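Local structure of acetyltransferase PA1377 (Pseudomonas aeruginosa, 2VI7) at the interface of chains A and B. The protein probably acts as an N-acetyltransferase of the GNAT (GCN5-related) family, moving an acetyl group from acetyl-CoA to an amine. Sequence-based numbering; all coordinates share one arbitrary frame. Chains: chain A/B, Acetyltransferase PA1377.

The interface of chains A and B. Residues chain A 122, 146-147, 149, 164; chain B 147, 149, 152, 164.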
# COMPACT_ATOMS: atom_id res chain seq x y z
N ARG A 122 -3.47 14.79 -0.23
CA ARG A 122 -4.29 13.62 0.02
C ARG A 122 -3.78 12.79 1.18
O ARG A 122 -2.59 12.50 1.28
CB ARG A 122 -4.29 12.77 -1.26
CG ARG A 122 -5.06 11.48 -1.22
CD ARG A 122 -4.80 10.70 -2.50
NE ARG A 122 -5.28 9.33 -2.37
CZ ARG A 122 -6.55 8.97 -2.50
NH1 ARG A 122 -7.47 9.87 -2.79
NH2 ARG A 122 -6.91 7.71 -2.30
N GLU A 146 -13.99 5.95 -0.10
CA GLU A 146 -13.66 5.85 -1.51
C GLU A 146 -13.89 4.45 -2.03
O GLU A 146 -14.00 4.23 -3.23
CB GLU A 146 -12.21 6.26 -1.75
CG GLU A 146 -12.00 7.76 -1.77
CD GLU A 146 -10.62 8.14 -2.26
OE1 GLU A 146 -10.46 9.28 -2.75
OE2 GLU A 146 -9.70 7.30 -2.14
N GLY A 147 -13.98 3.48 -1.12
CA GLY A 147 -14.19 2.12 -1.55
C GLY A 147 -14.34 1.18 -0.39
O GLY A 147 -14.05 1.54 0.75
N MET A 149 -13.27 -2.73 0.63
CA MET A 149 -12.42 -3.86 0.29
C MET A 149 -12.74 -5.13 1.06
O MET A 149 -12.55 -5.21 2.27
CB MET A 149 -10.97 -3.43 0.49
CG MET A 149 -10.77 -1.98 0.05
SD MET A 149 -9.10 -1.57 -0.39
CE MET A 149 -8.53 -0.84 1.11
N SER A 164 -12.01 2.08 2.45
CA SER A 164 -10.81 2.79 2.04
C SER A 164 -11.25 4.25 2.02
O SER A 164 -12.13 4.61 1.26
CB SER A 164 -10.39 2.34 0.65
OG SER A 164 -9.16 2.94 0.29
N GLY B 147 -13.18 0.51 -5.38
CA GLY B 147 -13.17 1.91 -5.01
C GLY B 147 -12.57 2.78 -6.08
O GLY B 147 -11.93 2.29 -7.01
N MET B 149 -10.22 6.23 -6.35
CA MET B 149 -9.39 7.12 -5.57
C MET B 149 -9.00 8.37 -6.33
O MET B 149 -8.30 8.32 -7.34
CB MET B 149 -8.17 6.33 -5.12
CG MET B 149 -8.56 4.94 -4.70
SD MET B 149 -7.19 3.92 -4.27
CE MET B 149 -7.52 3.70 -2.52
N TYR B 152 -5.04 10.39 -6.98
CA TYR B 152 -4.18 9.34 -6.45
C TYR B 152 -2.72 9.53 -6.84
O TYR B 152 -1.83 9.44 -6.00
CB TYR B 152 -4.65 7.98 -6.97
CG TYR B 152 -3.93 6.79 -6.35
CD1 TYR B 152 -4.22 6.39 -5.05
CD2 TYR B 152 -3.00 6.06 -7.07
CE1 TYR B 152 -3.60 5.27 -4.48
CE2 TYR B 152 -2.37 4.94 -6.52
CZ TYR B 152 -2.68 4.55 -5.23
OH TYR B 152 -2.09 3.43 -4.69
N SER B 164 -9.42 1.01 -7.74
CA SER B 164 -8.79 0.03 -6.87
C SER B 164 -9.56 -1.24 -7.18
O SER B 164 -10.77 -1.25 -7.02
CB SER B 164 -8.99 0.42 -5.42
OG SER B 164 -8.26 -0.45 -4.58
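A:Gly147 and B:Gly147 face each other with their CA atoms 3.6 Å apart, at an antiparallel beta bridge where strand 144-149 of one GNAT-family subunit runs against its copy in the other. This patch belongs to a two-fold symmetric interface of the deposited assembly, which may or may not be the biological dimer. Glycine suits the meeting point because, lacking a side chain, it lets two backbones come this close.

Two residues further along the strand, B:Met149 carries much of the packing and hides 52 Å² against chain A. Its CG stands anti to its own carbonyl carbon (chi1 -41°), and the chain then runs on to the sulfur before bending at chi3 (114°), which turns the methyl towards strand 158-168 of the partner. There CE of B:Met149 lies 3.3 Å from the hydroxyl OG of A:Ser164, a van der Waals contact. Methionine is flexible enough to follow this path, while serine is small enough for the methyl to lie against its hydroxyl. In the twin contact the last torsion of A:Met149 turns the opposite way, and its sulfur, not its methyl, is nearest, SD lying 4.4 Å from OG of B:Ser164.

Towards the polar rim, A:Glu146 and A:Arg122 cover the root of B:Met149, both crossing it at about a right angle. The carboxylate carbon CD of A:Glu146 sits 3.7 Å from CA of B:Met149. The guanidinium NH2 of A:Arg122 is 3.4 Å from CB of B:Met149. Within chain A the two groups meet end-on: NH1 of A:Arg122 donates to OE1 of A:Glu146 at 3.0 Å. NH2 of A:Arg122 meets the syn lone pair of OE2 of A:Glu146 at 2.8 Å, also a salt bridge. These paired bonds fix the rotation of both flat groups, and mutual neutralisation should ease their placement against an apolar side chain. Glutamate, extended beyond CG, brings two oxygens that match NH1 and NH2; arginine, extended from CG to NE, is long enough to arrive from strand 122-128. Further along, CD1 of B:Tyr152 makes a marginal contact 4.1 Å from NH2 of A:Arg122, the flat ring offering an apolar carbon with the planes 70° apart.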